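Local coordinates for histone acetyltransferase, ELP3 family (PDB 6IA8), which is a tRNA acetyltransferase that uses acetyl-CoA and S-adenosylmethionine to form 5-carboxymethyluridine at wobble position 34 of tRNAs, at residues Q124-K127 against P131-K134; C373-H378 against H447-E452; I385-E390 against V462-M467; L394-Y399 against K482-K487. All blocks are in the same frame, centred on the assembly; numbering follows the deposited sequence.

Overall arrangement
The four contacts fall on two domains. Contact 1 is a buried turn in the radical SAM core, where helix 114-127 gives way to strand 134-140. Contacts 2, 3 and 4 all belong to the acetyltransferase domain and reach its mixed sheet. Contact 2 is buried and built on an aromatic ring. Contact 3, about 9 Å from it centre to centre, is partly buried and apolar across its segments; Trp464 touches Val376 between the two. Contact 4 lies on the surface and is held by charge, with an Arg396-Glu484 salt bridge joining strand 392-401 to the end of helix 469-484. Pro131 of contact 1 packs on Trp451 of contact 2, a poorly ordered residue, linking the two domains there.

Contact 1: Q124-K127 against P131-K134; sequences QLEK and PTDK
The carboxylate of Glu126 is the flat group that meets Thr132 here. Thr132 comes to it from the OE1 end, and OE2 points the other way. The hydroxyl OG1 of Thr132 stands 3.5 Å from Glu126 OE1. The two segments form the helix-to-strand turn of a beta-alpha-beta unit in the radical SAM barrel. Helix 114-127 lies in the chain between the neighbouring parallel strands 63-68 and 134-140. Thr132 takes part in every pair of the contact. The methyl CG2 of Thr132 packs against CB of Leu125 at 3.8 Å, while its OG1 lies 3.7 Å from CG of Glu126. The Glu126 chain crosses the Thr132 side chain at about a right angle and is extended beyond CG. The first torsion of Thr132 (chi1 63°) sets OG1 between the backbone N and the carbonyl carbon, which turns the methyl to Leu125 and the hydroxyl to the glutamate. Thr132 O accepts a hydrogen bond from His183 ND1, just before strand 184-192, and backbone bonds pair Asp133 with Arg184 and Lys134 with Ala63. Pro131 CG packs 3.5 Å from Trp451 CZ3 of the acetyltransferase domain. At the start of strand 134-140, Lys134 is an acetyl-CoA-binding residue by similarity, and its NZ makes a salt bridge to Asp133 OD2 at 3.5 Å, weak as a hydrogen bond.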
loop_
_atom_site.group_PDB
_atom_site.type_symbol
_atom_site.label_atom_id
_atom_site.label_comp_id
_atom_site.label_asym_id
_atom_site.label_seq_id
_atom_site.Cartn_x
_atom_site.Cartn_y
_atom_site.Cartn_z
ATOM N N GLN A 124 2.293 23.072 -1.157
ATOM C CA GLN A 124 0.873 23.129 -0.819
ATOM C C GLN A 124 0.602 22.519 0.549
ATOM O O GLN A 124 -0.224 23.037 1.309
ATOM C CB GLN A 124 0.085 22.418 -1.918
ATOM C CG GLN A 124 -1.353 22.133 -1.642
ATOM C CD GLN A 124 -1.953 21.198 -2.690
ATOM O OE1 GLN A 124 -2.858 20.415 -2.397
ATOM N NE2 GLN A 124 -1.441 21.272 -3.915
ATOM N N LEU A 125 1.303 21.433 0.891
ATOM C CA LEU A 125 1.122 20.817 2.200
ATOM C C LEU A 125 1.727 21.680 3.296
ATOM O O LEU A 125 1.146 21.820 4.378
ATOM C CB LEU A 125 1.737 19.412 2.215
ATOM C CG LEU A 125 0.962 18.354 1.419
ATOM C CD1 LEU A 125 1.768 17.062 1.282
ATOM C CD2 LEU A 125 -0.401 18.064 2.043
ATOM N N GLU A 126 2.895 22.271 3.039
ATOM C CA GLU A 126 3.478 23.192 4.006
ATOM C C GLU A 126 2.574 24.392 4.239
ATOM O O GLU A 126 2.524 24.923 5.355
ATOM C CB GLU A 126 4.849 23.659 3.528
ATOM C CG GLU A 126 5.897 22.544 3.469
ATOM C CD GLU A 126 7.221 23.031 2.905
ATOM O OE1 GLU A 126 8.271 22.431 3.237
ATOM O OE2 GLU A 126 7.204 24.015 2.129
ATOM N N LYS A 127 1.837 24.823 3.211
ATOM C CA LYS A 127 0.958 25.979 3.368
ATOM C C LYS A 127 -0.086 25.755 4.455
ATOM O O LYS A 127 -0.508 26.711 5.117
ATOM C CB LYS A 127 0.253 26.303 2.051
ATOM C CG LYS A 127 1.073 27.098 1.053
ATOM N N PRO A 131 3.141 18.310 8.109
ATOM C CA PRO A 131 4.568 17.980 8.045
ATOM C C PRO A 131 4.913 17.366 6.701
ATOM O O PRO A 131 4.106 16.657 6.091
ATOM C CB PRO A 131 4.765 16.975 9.187
ATOM C CG PRO A 131 3.393 16.419 9.454
ATOM C CD PRO A 131 2.442 17.559 9.173
ATOM N N THR A 132 6.130 17.654 6.237
ATOM C CA THR A 132 6.626 17.088 4.986
ATOM C C THR A 132 8.045 16.545 5.128
ATOM O O THR A 132 8.744 16.387 4.126
ATOM C CB THR A 132 6.575 18.131 3.867
ATOM O OG1 THR A 132 7.438 19.225 4.204
ATOM C CG2 THR A 132 5.150 18.646 3.680
ATOM N N ASP A 133 8.494 16.258 6.350
ATOM C CA ASP A 133 9.818 15.676 6.514
ATOM C C ASP A 133 9.848 14.217 6.080
ATOM O O ASP A 133 10.921 13.704 5.758
ATOM C CB ASP A 133 10.277 15.821 7.971
ATOM C CG ASP A 133 9.272 15.242 8.968
ATOM O OD1 ASP A 133 8.101 15.660 8.941
ATOM O OD2 ASP A 133 9.653 14.369 9.771
ATOM N N LYS A 134 8.700 13.539 6.076
ATOM C CA LYS A 134 8.561 12.171 5.591
ATOM C C LYS A 134 7.554 12.149 4.447
ATOM O O LYS A 134 6.401 12.576 4.615
ATOM C CB LYS A 134 8.085 11.233 6.713
ATOM C CG LYS A 134 8.986 11.156 7.906
ATOM C CD LYS A 134 8.481 10.076 8.883
ATOM C CE LYS A 134 9.210 10.123 10.212
ATOM N NZ LYS A 134 8.767 11.274 11.044
#

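Contact 2: C373-H378 against H447-E452; sequences CREVGH and HVFGWE. With SO4 (sulfate ion), chain E.
The chain bends at Glu375, between helices 371-374 and 376-383, and here it comes close to the end of strand 440-448, with the CA atoms of Val376 and Phe449 6.9 Å apart. The Phe449 ring is the centre of the contact. On one face lies CB of Glu375, 3.6 Å from the ring centroid and 17° off the normal, a CH-pi contact. The Glu375 and Phe449 side chains cross at about a right angle, and Glu375 CD sits 3.5 Å from Phe449 CE1. The carboxylate and ring planes are 45° apart. The opposite face is taken by His447, whose CD2 stands 3.5 Å above the plane over the ring centre. Val376 meets the root of the same side chain: its CG1 (chi1 49°) lies 3.4 Å from Phe449 CB. In the GNAT fold this joins the junction of helices 371-374 and 376-383, ahead of strand 392-401, to the strand that carries part of the acetyl-CoA site (by similarity), His447 and Val448. A sulfate, probably from the crystallisation liquor, sits beside His447; NE2 of His447 approaches its O1 to 2.5 Å, a very short bond whose length is doubtful. With an alanine in place of Phe449, the Glu375 chain and the His447 ring would probably lose the surface they rest on, and the imidazole would be freer to turn. No hydrogen bond crosses between the segments. The contact therefore depends on apolar packing and CH-pi attraction, and the aromatic ring separates the glutamate from the histidine.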
loop_
_atom_site.group_PDB
_atom_site.type_symbol
_atom_site.label_atom_id
_atom_site.label_comp_id
_atom_site.label_asym_id
_atom_site.label_seq_id
_atom_site.Cartn_x
_atom_site.Cartn_y
_atom_site.Cartn_z
ATOM N N CYS A 373 -8.901 0.203 10.425
ATOM C CA CYS A 373 -9.937 0.375 11.432
ATOM C C CYS A 373 -9.369 0.355 12.852
ATOM O O CYS A 373 -9.967 0.921 13.770
ATOM C CB CYS A 373 -11.000 -0.719 11.290
ATOM S SG CYS A 373 -11.924 -0.790 9.714
ATOM N N ARG A 374 -8.243 -0.304 13.070
ATOM C CA ARG A 374 -7.707 -0.444 14.423
ATOM C C ARG A 374 -6.492 0.457 14.719
ATOM O O ARG A 374 -6.030 0.515 15.873
ATOM C CB ARG A 374 -7.337 -1.920 14.669
ATOM C CG ARG A 374 -8.508 -2.896 14.787
ATOM C CD ARG A 374 -8.038 -4.251 15.368
ATOM N NE ARG A 374 -9.139 -5.102 15.823
ATOM C CZ ARG A 374 -8.992 -6.341 16.287
ATOM N NH1 ARG A 374 -10.053 -7.037 16.668
ATOM N NH2 ARG A 374 -7.788 -6.884 16.365
ATOM N N GLU A 375 -5.940 1.145 13.725
ATOM C CA GLU A 375 -4.698 1.867 13.967
ATOM C C GLU A 375 -4.951 3.007 14.947
ATOM O O GLU A 375 -6.031 3.599 14.959
ATOM C CB GLU A 375 -4.110 2.396 12.665
ATOM C CG GLU A 375 -4.993 3.338 11.903
ATOM C CD GLU A 375 -4.346 3.760 10.590
ATOM O OE1 GLU A 375 -4.223 2.909 9.686
ATOM O OE2 GLU A 375 -3.933 4.929 10.484
ATOM N N VAL A 376 -3.942 3.292 15.780
ATOM C CA VAL A 376 -4.118 4.145 16.961
ATOM C C VAL A 376 -4.719 5.503 16.581
ATOM O O VAL A 376 -5.621 6.012 17.256
ATOM C CB VAL A 376 -2.767 4.311 17.689
ATOM C CG1 VAL A 376 -1.685 4.683 16.692
ATOM C CG2 VAL A 376 -2.874 5.395 18.799
ATOM N N GLY A 377 -4.234 6.105 15.493
ATOM C CA GLY A 377 -4.703 7.433 15.106
ATOM C C GLY A 377 -6.160 7.451 14.683
ATOM O O GLY A 377 -6.909 8.384 15.006
ATOM N N HIS A 378 -6.576 6.430 13.942
ATOM C CA HIS A 378 -7.959 6.334 13.500
ATOM C C HIS A 378 -8.905 6.066 14.668
ATOM O O HIS A 378 -10.005 6.631 14.732
ATOM C CB HIS A 378 -8.090 5.236 12.451
ATOM C CG HIS A 378 -9.393 5.259 11.718
ATOM N ND1 HIS A 378 -10.375 4.309 11.911
ATOM C CD2 HIS A 378 -9.869 6.102 10.769
ATOM C CE1 HIS A 378 -11.400 4.568 11.121
ATOM N NE2 HIS A 378 -11.118 5.649 10.415
ATOM N N HIS A 447 6.132 -0.683 10.411
ATOM C CA HIS A 447 5.387 0.564 10.525
ATOM C C HIS A 447 5.017 0.809 11.978
ATOM O O HIS A 447 4.364 -0.026 12.601
ATOM C CB HIS A 447 4.128 0.511 9.676
ATOM C CG HIS A 447 3.479 1.851 9.485
ATOM N ND1 HIS A 447 3.818 2.693 8.450
ATOM C CD2 HIS A 447 2.557 2.518 10.223
ATOM C CE1 HIS A 447 3.114 3.808 8.537
ATOM N NE2 HIS A 447 2.336 3.726 9.599
ATOM N N VAL A 448 5.484 1.915 12.534
ATOM C CA VAL A 448 5.099 2.378 13.866
ATOM C C VAL A 448 4.238 3.618 13.667
ATOM O O VAL A 448 4.699 4.604 13.083
ATOM C CB VAL A 448 6.330 2.700 14.730
ATOM C CG1 VAL A 448 5.888 3.267 16.114
ATOM C CG2 VAL A 448 7.224 1.514 14.855
ATOM N N PHE A 449 2.981 3.570 14.110
ATOM C CA PHE A 449 2.052 4.677 13.875
ATOM C C PHE A 449 2.470 5.883 14.707
ATOM O O PHE A 449 2.619 5.780 15.928
ATOM C CB PHE A 449 0.612 4.254 14.191
ATOM C CG PHE A 449 0.023 3.336 13.146
ATOM C CD1 PHE A 449 -0.426 3.848 11.934
ATOM C CD2 PHE A 449 -0.059 1.972 13.357
ATOM C CE1 PHE A 449 -0.943 3.028 10.961
ATOM C CE2 PHE A 449 -0.578 1.130 12.377
ATOM C CZ PHE A 449 -1.014 1.649 11.172
ATOM N N GLY A 450 2.709 7.014 14.043
ATOM C CA GLY A 450 3.401 8.108 14.695
ATOM C C GLY A 450 2.591 9.365 14.914
ATOM O O GLY A 450 1.392 9.290 15.196
ATOM N N TRP A 451 3.251 10.518 14.794
ATOM C CA TRP A 451 2.625 11.819 14.988
ATOM C C TRP A 451 1.352 11.948 14.164
ATOM O O TRP A 451 1.237 11.389 13.069
ATOM C CB TRP A 451 3.657 12.879 14.606
ATOM C CG TRP A 451 3.199 14.300 14.662
ATOM C CD1 TRP A 451 3.490 15.221 15.626
ATOM C CD2 TRP A 451 2.380 14.970 13.701
ATOM N NE1 TRP A 451 2.895 16.423 15.328
ATOM C CE2 TRP A 451 2.205 16.295 14.151
ATOM C CE3 TRP A 451 1.772 14.579 12.507
ATOM C CZ2 TRP A 451 1.444 17.230 13.450
ATOM C CZ3 TRP A 451 1.017 15.504 11.813
ATOM C CH2 TRP A 451 0.859 16.817 12.285
ATOM N N GLU A 452 0.395 12.711 14.704
ATOM C CA GLU A 452 -0.923 12.857 14.092
ATOM C C GLU A 452 -1.725 13.971 14.773
ATOM O O GLU A 452 -2.196 13.801 15.902
ATOM C CB GLU A 452 -1.661 11.504 14.154
ATOM C CG GLU A 452 -3.087 11.513 13.603
HETATM S S SO4 E . 1.227 7.214 9.973
HETATM O O1 SO4 E . 1.869 5.992 10.419
HETATM O O2 SO4 E . 1.015 8.088 11.117
HETATM O O3 SO4 E . 2.082 7.882 9.003
HETATM O O4 SO4 E . -0.045 6.886 9.345
#

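Contact 3: I385-E390 against V462-M467; sequences ILPDPE and VSWQHM
Pro387 makes a CH-pi contact over a face of the Trp464 indole, with its CG 4.0 Å from the centroid of the six-membered ring and 29° off the normal. The closest pair is Pro387 CD and Trp464 CH2, at 3.4 Å. The first torsion of Trp464 (chi1 -44°) sets CG anti to the carbonyl carbon, and the far end of the indole meets the proline. Apolar contacts add to this. Leu386 CD2 stands at the edge of the indole, near its plane, 4.2 Å from Trp464 CZ2. The same methyl meets CG2 of Val462 at 3.8 Å. Both segments are loops of the GNAT acetyltransferase fold. Loop 385-390 leads into strand 392-401. Loop 462-467 leads into helix 469-484. Val376 and Ile420 also pack on Trp464. Its side chain is about 4 Å from those of Val448 and Tyr469, acetyl-CoA-binding residues by similarity. A serine in place of Trp464 would probably leave Pro387 without the face it packs on and Leu386 with Val462 as its partner across the contact, opening a gap between the two loops. The hydrogen bonds lie within each loop, not across the contact. In an Asx turn, Glu390 N donates to Asp388 OD1, meeting it from above the carboxylate plane. In an ST turn, Gln465 N donates to Ser463 OG at 3.1 Å, nearly straight at 170°.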
loop_
_atom_site.group_PDB
_atom_site.type_symbol
_atom_site.label_atom_id
_atom_site.label_comp_id
_atom_site.label_asym_id
_atom_site.label_seq_id
_atom_site.Cartn_x
_atom_site.Cartn_y
_atom_site.Cartn_z
ATOM N N ILE A 385 -10.528 7.385 22.214
ATOM C CA ILE A 385 -9.789 6.635 23.222
ATOM C C ILE A 385 -8.389 6.315 22.717
ATOM O O ILE A 385 -8.106 6.315 21.526
ATOM C CB ILE A 385 -10.524 5.342 23.614
ATOM C CG1 ILE A 385 -10.643 4.414 22.393
ATOM C CG2 ILE A 385 -11.917 5.644 24.194
ATOM C CD1 ILE A 385 -11.216 3.010 22.730
ATOM N N LEU A 386 -7.515 5.987 23.644
ATOM C CA LEU A 386 -6.112 5.740 23.372
ATOM C C LEU A 386 -5.737 4.389 23.951
ATOM O O LEU A 386 -6.418 3.871 24.843
ATOM C CB LEU A 386 -5.213 6.822 23.995
ATOM C CG LEU A 386 -5.347 8.228 23.403
ATOM C CD1 LEU A 386 -4.732 9.248 24.341
ATOM C CD2 LEU A 386 -4.705 8.324 22.043
ATOM N N PRO A 387 -4.618 3.828 23.523
ATOM C CA PRO A 387 -4.214 2.507 24.029
ATOM C C PRO A 387 -4.062 2.478 25.542
ATOM O O PRO A 387 -3.578 3.423 26.158
ATOM C CB PRO A 387 -2.870 2.268 23.352
ATOM C CG PRO A 387 -2.952 3.044 22.066
ATOM C CD PRO A 387 -3.764 4.311 22.425
ATOM N N ASP A 388 -4.499 1.382 26.133
ATOM C CA ASP A 388 -4.378 1.146 27.568
ATOM C C ASP A 388 -3.077 0.386 27.805
ATOM O O ASP A 388 -3.005 -0.804 27.482
ATOM C CB ASP A 388 -5.568 0.333 28.062
ATOM C CG ASP A 388 -5.506 0.017 29.555
ATOM O OD1 ASP A 388 -4.442 0.217 30.190
ATOM O OD2 ASP A 388 -6.547 -0.436 30.064
ATOM N N PRO A 389 -2.037 1.010 28.350
ATOM C CA PRO A 389 -0.735 0.319 28.453
ATOM C C PRO A 389 -0.759 -0.961 29.285
ATOM O O PRO A 389 0.072 -1.850 29.053
ATOM C CB PRO A 389 0.174 1.377 29.093
ATOM C CG PRO A 389 -0.757 2.288 29.816
ATOM C CD PRO A 389 -2.037 2.317 29.017
ATOM N N GLU A 390 -1.706 -1.112 30.210
ATOM C CA GLU A 390 -1.814 -2.373 30.937
ATOM C C GLU A 390 -2.123 -3.553 30.026
ATOM O O GLU A 390 -1.986 -4.701 30.459
ATOM C CB GLU A 390 -2.896 -2.284 32.016
ATOM C CG GLU A 390 -2.526 -1.407 33.206
ATOM C CD GLU A 390 -3.557 -1.484 34.317
ATOM O OE1 GLU A 390 -4.292 -2.494 34.388
ATOM O OE2 GLU A 390 -3.641 -0.533 35.115
ATOM N N VAL A 462 -0.466 13.387 19.141
ATOM C CA VAL A 462 -0.300 12.027 19.732
ATOM C C VAL A 462 0.723 11.145 18.851
ATOM O O VAL A 462 0.566 11.184 17.618
ATOM C CB VAL A 462 -1.695 11.324 19.766
ATOM C CG1 VAL A 462 -2.218 11.150 18.351
ATOM C CG2 VAL A 462 -1.666 10.001 20.523
ATOM N N SER A 463 1.725 10.435 19.446
ATOM C CA SER A 463 2.762 9.582 18.743
ATOM C C SER A 463 3.277 8.370 19.521
ATOM O O SER A 463 3.416 8.425 20.724
ATOM C CB SER A 463 4.007 10.389 18.340
ATOM O OG SER A 463 5.077 9.558 17.913
ATOM N N TRP A 464 3.610 7.311 18.792
ATOM C CA TRP A 464 4.080 6.023 19.377
ATOM C C TRP A 464 5.473 5.683 18.827
ATOM O O TRP A 464 5.951 4.594 18.982
ATOM C CB TRP A 464 3.015 4.915 19.129
ATOM C CG TRP A 464 1.696 5.513 19.416
ATOM C CD1 TRP A 464 0.983 6.306 18.601
ATOM C CD2 TRP A 464 1.007 5.487 20.645
ATOM N NE1 TRP A 464 -0.099 6.784 19.242
ATOM C CE2 TRP A 464 -0.106 6.283 20.508
ATOM C CE3 TRP A 464 1.223 4.854 21.846
ATOM C CZ2 TRP A 464 -1.001 6.456 21.515
ATOM C CZ3 TRP A 464 0.342 5.016 22.830
ATOM C CH2 TRP A 464 -0.754 5.812 22.672
ATOM N N GLN A 465 6.134 6.653 18.196
ATOM C CA GLN A 465 7.525 6.432 17.670
ATOM C C GLN A 465 8.479 6.965 18.722
ATOM O O GLN A 465 8.177 7.869 19.468
ATOM C CB GLN A 465 7.813 7.059 16.261
ATOM C CG GLN A 465 7.122 6.365 15.090
ATOM C CD GLN A 465 7.211 7.154 13.793
ATOM O OE1 GLN A 465 7.809 8.213 13.779
ATOM N NE2 GLN A 465 6.612 6.660 12.719
ATOM N N HIS A 466 9.645 6.397 18.702
ATOM C CA HIS A 466 10.669 6.716 19.691
ATOM C C HIS A 466 10.327 6.166 21.071
ATOM O O HIS A 466 10.926 6.579 22.078
ATOM C CB HIS A 466 10.906 8.230 19.769
ATOM C CG HIS A 466 10.968 8.896 18.429
ATOM N ND1 HIS A 466 11.428 8.254 17.297
ATOM C CD2 HIS A 466 10.605 10.139 18.033
ATOM C CE1 HIS A 466 11.354 9.076 16.266
ATOM N NE2 HIS A 466 10.860 10.227 16.686
ATOM N N MET A 467 9.362 5.251 21.136
ATOM C CA MET A 467 9.016 4.562 22.368
ATOM C C MET A 467 9.555 3.138 22.422
ATOM O O MET A 467 9.316 2.443 23.416
ATOM C CB MET A 467 7.496 4.535 22.540
ATOM C CG MET A 467 6.867 5.905 22.718
ATOM S SD MET A 467 5.076 5.802 22.870
ATOM C CE MET A 467 4.920 4.940 24.436
#

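Contact 4: L394-Y399 against K482-K487; sequences LVREDY and KEEFGK
A salt-bridge network of Arg396, Asp398 and Glu484 joins the two segments at the protein surface. The Arg396 guanidinium grips Glu484 end-on. Its NH1 donates to Glu484 OE1 at 2.9 Å, nearly straight at 171°, and its NH2 donates to Glu484 OE2 at 2.8 Å. The guanidinium and carboxylate planes are 32° apart, and OE2 is met from above the carboxylate plane. The Arg396 chain is extended, with CG anti to the backbone N (chi1 171°), and this carries the guanidinium across to the helix end. In the GNAT fold, strand 392-401 is an outermost strand of the mixed sheet, and Glu484 lies at the end of helix 469-484. Ile480 of that helix touches both Arg396 and Phe485. Asp398, on the same strand as Arg396, takes the guanidinium side-on. Arg396 NE gives to Asp398 OD1 at 2.8 Å, and NH2 gives to Asp398 OD2, which uses its syn lone pair. NH2 is thus shared by two carboxylates, and the arginine charge probably offsets the repulsion between them. Arg396 NH2 also lies near the Phe485 ring, at its edge, 4.1 Å from CE1.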
loop_
_atom_site.group_PDB
_atom_site.type_symbol
_atom_site.label_atom_id
_atom_site.label_comp_id
_atom_site.label_asym_id
_atom_site.label_seq_id
_atom_site.Cartn_x
_atom_site.Cartn_y
_atom_site.Cartn_z
ATOM N N LEU A 394 2.731 -7.885 22.484
ATOM C CA LEU A 394 3.272 -8.260 21.178
ATOM C C LEU A 394 2.492 -9.464 20.676
ATOM O O LEU A 394 2.469 -10.490 21.341
ATOM C CB LEU A 394 4.760 -8.599 21.270
ATOM C CG LEU A 394 5.581 -8.334 19.995
ATOM C CD1 LEU A 394 7.079 -8.528 20.275
ATOM C CD2 LEU A 394 5.145 -9.199 18.854
ATOM N N VAL A 395 1.820 -9.332 19.544
ATOM C CA VAL A 395 0.916 -10.354 19.013
ATOM C C VAL A 395 1.494 -10.882 17.708
ATOM O O VAL A 395 2.207 -10.174 16.999
ATOM C CB VAL A 395 -0.502 -9.783 18.774
ATOM C CG1 VAL A 395 -1.405 -10.829 18.144
ATOM C CG2 VAL A 395 -1.104 -9.277 20.094
ATOM N N ARG A 396 1.213 -12.139 17.401
ATOM C CA ARG A 396 1.726 -12.742 16.179
ATOM C C ARG A 396 0.612 -13.485 15.471
ATOM O O ARG A 396 -0.155 -14.194 16.110
ATOM C CB ARG A 396 2.874 -13.726 16.467
ATOM C CG ARG A 396 3.309 -14.539 15.259
ATOM C CD ARG A 396 4.525 -15.380 15.610
ATOM N NE ARG A 396 4.839 -16.357 14.561
ATOM C CZ ARG A 396 5.812 -17.251 14.647
ATOM N NH1 ARG A 396 6.572 -17.273 15.730
ATOM N NH2 ARG A 396 6.021 -18.107 13.656
ATOM N N GLU A 397 0.576 -13.385 14.147
ATOM C CA GLU A 397 -0.360 -14.141 13.324
ATOM C C GLU A 397 0.356 -14.534 12.046
ATOM O O GLU A 397 0.923 -13.660 11.376
ATOM C CB GLU A 397 -1.585 -13.296 12.982
ATOM C CG GLU A 397 -2.599 -13.988 12.091
ATOM C CD GLU A 397 -3.786 -13.092 11.803
ATOM O OE1 GLU A 397 -3.822 -11.930 12.279
ATOM O OE2 GLU A 397 -4.684 -13.543 11.109
ATOM N N ASP A 398 0.316 -15.828 11.711
ATOM C CA ASP A 398 0.972 -16.374 10.532
ATOM C C ASP A 398 -0.070 -16.737 9.476
ATOM O O ASP A 398 -1.194 -17.162 9.801
ATOM C CB ASP A 398 1.782 -17.634 10.868
ATOM C CG ASP A 398 3.001 -17.355 11.778
ATOM O OD1 ASP A 398 3.192 -16.226 12.260
ATOM O OD2 ASP A 398 3.807 -18.267 11.947
ATOM N N TYR A 399 0.341 -16.670 8.204
ATOM C CA TYR A 399 -0.508 -17.197 7.142
ATOM C C TYR A 399 0.342 -17.625 5.956
ATOM O O TYR A 399 1.471 -17.179 5.784
ATOM C CB TYR A 399 -1.580 -16.198 6.715
ATOM C CG TYR A 399 -1.107 -14.834 6.308
ATOM C CD1 TYR A 399 -0.819 -13.876 7.274
ATOM C CD2 TYR A 399 -0.976 -14.481 4.951
ATOM C CE1 TYR A 399 -0.387 -12.595 6.919
ATOM C CE2 TYR A 399 -0.558 -13.170 4.573
ATOM C CZ TYR A 399 -0.267 -12.252 5.596
ATOM O OH TYR A 399 0.113 -10.968 5.329
ATOM N N LYS A 482 15.948 -16.471 13.239
ATOM C CA LYS A 482 17.129 -17.263 13.564
ATOM C C LYS A 482 16.762 -18.515 14.348
ATOM O O LYS A 482 17.224 -19.617 14.023
ATOM C CB LYS A 482 18.136 -16.415 14.354
ATOM C CG LYS A 482 19.394 -17.199 14.807
ATOM C CD LYS A 482 20.374 -16.280 15.519
ATOM C CE LYS A 482 21.738 -16.968 15.708
ATOM N NZ LYS A 482 22.722 -16.055 16.332
ATOM N N GLU A 483 15.959 -18.358 15.400
ATOM C CA GLU A 483 15.742 -19.466 16.321
ATOM C C GLU A 483 14.672 -20.421 15.812
ATOM O O GLU A 483 14.763 -21.632 16.027
ATOM C CB GLU A 483 15.360 -18.932 17.700
ATOM C CG GLU A 483 16.433 -18.070 18.356
ATOM C CD GLU A 483 16.051 -17.616 19.766
ATOM O OE1 GLU A 483 14.885 -17.810 20.173
ATOM O OE2 GLU A 483 16.924 -17.067 20.463
ATOM N N GLU A 484 13.655 -19.903 15.135
ATOM C CA GLU A 484 12.538 -20.732 14.710
ATOM C C GLU A 484 12.672 -21.224 13.281
ATOM O O GLU A 484 12.316 -22.368 13.006
ATOM C CB GLU A 484 11.224 -19.963 14.860
ATOM C CG GLU A 484 9.973 -20.733 14.413
ATOM C CD GLU A 484 8.686 -20.019 14.816
ATOM O OE1 GLU A 484 8.753 -19.120 15.679
ATOM O OE2 GLU A 484 7.615 -20.332 14.257
ATOM N N PHE A 485 13.157 -20.390 12.362
ATOM C CA PHE A 485 13.289 -20.780 10.965
ATOM C C PHE A 485 14.723 -21.077 10.556
ATOM O O PHE A 485 14.963 -21.485 9.405
ATOM C CB PHE A 485 12.695 -19.687 10.071
ATOM C CG PHE A 485 11.206 -19.577 10.177
ATOM C CD1 PHE A 485 10.640 -18.785 11.142
ATOM C CD2 PHE A 485 10.372 -20.280 9.321
ATOM C CE1 PHE A 485 9.250 -18.702 11.263
ATOM C CE2 PHE A 485 8.996 -20.177 9.414
ATOM C CZ PHE A 485 8.438 -19.390 10.382
ATOM N N GLY A 486 15.674 -20.937 11.475
ATOM C CA GLY A 486 17.055 -21.283 11.183
ATOM C C GLY A 486 17.705 -20.479 10.078
ATOM O O GLY A 486 18.650 -20.962 9.455
ATOM N N LYS A 487 17.249 -19.255 9.829
ATOM C CA LYS A 487 17.854 -18.406 8.811
ATOM C C LYS A 487 19.124 -17.767 9.350
ATOM O O LYS A 487 19.331 -17.680 10.561
ATOM C CB LYS A 487 16.878 -17.322 8.370
ATOM C CG LYS A 487 15.526 -17.873 7.902
ATOM C CD LYS A 487 15.695 -18.835 6.737
ATOM C CE LYS A 487 14.328 -19.212 6.132
ATOM N NZ LYS A 487 14.450 -20.136 4.976
#